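Local coordinates for protein (S)-imine reductase (Streptomyces sp. GF3546, PDB 4OQY) that reduces imines with S selectivity and carries out direct reductive amination of ketones, binding NADPH in a Rossmann-fold domain, at residues 55-60 / 82-87. Residues are numbered along the deposited sequence; the frame is centred on the assembly and turned at random.
Sequences DALSAN and GSLSGK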
loop_
_atom_site.group_PDB
_atom_site.type_symbol
_atom_site.label_atom_id
_atom_site.label_comp_id
_atom_site.label_asym_id
_atom_site.label_seq_id
_atom_site.Cartn_x
_atom_site.Cartn_y
_atom_site.Cartn_z
ATOM N N ASP B 55 21.938 4.523 38.048
ATOM C CA ASP B 55 22.973 3.463 37.956
ATOM C C ASP B 55 23.101 2.912 36.536
ATOM O O ASP B 55 24.214 2.599 36.068
ATOM C CB ASP B 55 22.677 2.344 38.962
ATOM C CG ASP B 55 22.859 2.798 40.402
ATOM O OD1 ASP B 55 23.883 3.443 40.682
ATOM O OD2 ASP B 55 21.966 2.568 41.265
ATOM N N ALA B 56 21.966 2.812 35.838
ATOM C CA ALA B 56 21.964 2.443 34.416
ATOM C C ALA B 56 22.753 3.450 33.574
ATOM O O ALA B 56 23.533 3.085 32.689
ATOM C CB ALA B 56 20.527 2.320 33.901
ATOM N N LEU B 57 22.529 4.734 33.855
ATOM C CA LEU B 57 23.163 5.784 33.107
ATOM C C LEU B 57 24.617 5.865 33.409
ATOM O O LEU B 57 25.422 6.041 32.497
ATOM C CB LEU B 57 22.536 7.142 33.426
ATOM C CG LEU B 57 21.115 7.318 32.933
ATOM C CD1 LEU B 57 20.593 8.662 33.397
ATOM C CD2 LEU B 57 21.041 7.219 31.424
ATOM N N SER B 58 24.984 5.713 34.676
ATOM C CA SER B 58 26.387 5.784 35.046
ATOM C C SER B 58 27.192 4.593 34.526
ATOM O O SER B 58 28.419 4.666 34.376
ATOM C CB SER B 58 26.519 5.887 36.556
ATOM O OG SER B 58 27.841 6.246 36.914
ATOM N N ALA B 59 26.513 3.489 34.254
ATOM C CA ALA B 59 27.229 2.278 33.862
ATOM C C ALA B 59 27.974 2.370 32.541
ATOM O O ALA B 59 28.953 1.634 32.334
ATOM C CB ALA B 59 26.275 1.097 33.821
ATOM N N ASN B 60 27.518 3.220 31.627
ATOM C CA ASN B 60 28.013 3.216 30.243
ATOM C C ASN B 60 27.910 4.604 29.615
ATOM O O ASN B 60 27.107 5.450 30.049
ATOM C CB ASN B 60 27.206 2.228 29.380
ATOM C CG ASN B 60 27.456 0.758 29.744
ATOM O OD1 ASN B 60 26.555 0.038 30.204
ATOM N ND2 ASN B 60 28.659 0.315 29.526
ATOM N N GLY B 82 21.143 15.276 35.975
ATOM C CA GLY B 82 22.485 15.380 36.520
ATOM C C GLY B 82 23.339 14.169 36.161
ATOM O O GLY B 82 24.561 14.234 36.196
ATOM N N SER B 83 22.707 13.061 35.807
ATOM C CA SER B 83 23.465 11.887 35.408
ATOM C C SER B 83 23.733 11.823 33.903
ATOM O O SER B 83 24.337 10.846 33.439
ATOM C CB SER B 83 22.741 10.622 35.861
ATOM O OG SER B 83 22.752 10.495 37.272
ATOM N N LEU B 84 23.316 12.827 33.131
ATOM C CA LEU B 84 23.423 12.731 31.658
ATOM C C LEU B 84 24.754 13.211 31.079
ATOM O O LEU B 84 25.017 13.018 29.890
ATOM C CB LEU B 84 22.278 13.449 30.954
ATOM C CG LEU B 84 20.870 12.923 31.230
ATOM C CD1 LEU B 84 19.821 13.726 30.476
ATOM C CD2 LEU B 84 20.750 11.468 30.854
ATOM N N SER B 85 25.592 13.807 31.919
ATOM C CA SER B 85 26.826 14.426 31.464
ATOM C C SER B 85 27.744 13.399 30.806
ATOM O O SER B 85 28.010 12.362 31.397
ATOM C CB SER B 85 27.524 15.066 32.650
ATOM O OG SER B 85 28.837 15.409 32.291
ATOM N N GLY B 86 28.180 13.687 29.578
ATOM C CA GLY B 86 29.098 12.811 28.859
ATOM C C GLY B 86 28.456 11.582 28.259
ATOM O O GLY B 86 29.159 10.716 27.740
ATOM N N LYS B 87 27.128 11.488 28.306
ATOM C CA LYS B 87 26.437 10.341 27.707
ATOM C C LYS B 87 26.081 10.581 26.246
ATOM O O LYS B 87 25.943 11.719 25.785
ATOM C CB LYS B 87 25.158 9.992 28.480
ATOM C CG LYS B 87 25.348 9.754 29.971
ATOM C CD LYS B 87 26.247 8.554 30.273
ATOM C CE LYS B 87 27.025 8.784 31.552
ATOM N NZ LYS B 87 27.664 7.552 32.050
#
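Leu57 and Ser83 bring the two backbones nearest, with 6.5 Å between their CA atoms. Asn60 and Lys87 follow with CA atoms 7.7 Å apart. Residues 55-60 run out of helix 53-58. Opposite them the chain makes a type II beta turn from Leu84 to Lys87, closed by the bond from Lys87 N to Leu84 O. Gly86 takes the positive phi of that turn. The side chain of Lys87 reaches across to residues 55-60 with its outer atoms, CD, CE and NZ. Its CG lies anti to the carbonyl carbon (chi1 -54°), and the chain is bent at chi2 and chi3. NZ then donates to two backbone carbonyls, Leu57 O at 2.7 Å and Asn60 O at 3.0 Å. The first bond is tilted 27° from its carbonyl plane, whereas the second comes from above the plane, 53° out of it. The segments belong to the Rossmann-type NADPH-binding domain. Each leads into a strand, 62-65 and 88-91, and these are parallel neighbours in the sheet. The lysine thus ties together the two connections just ahead of these strands. An alanine in place of Lys87 would probably leave the carbonyls of Leu57 and Asn60 without this shared donor and open a gap between residues 57-60 and the turn. On the apolar side of the contact, Leu57 CD1 touches Ser83 CB and Leu84 CD2, each at 3.8 Å. The two leucine side chains cross at a slant and meet methyl to methyl. Val80 and Ile9 also pack on Leu57, while Leu84 rests on Ala112.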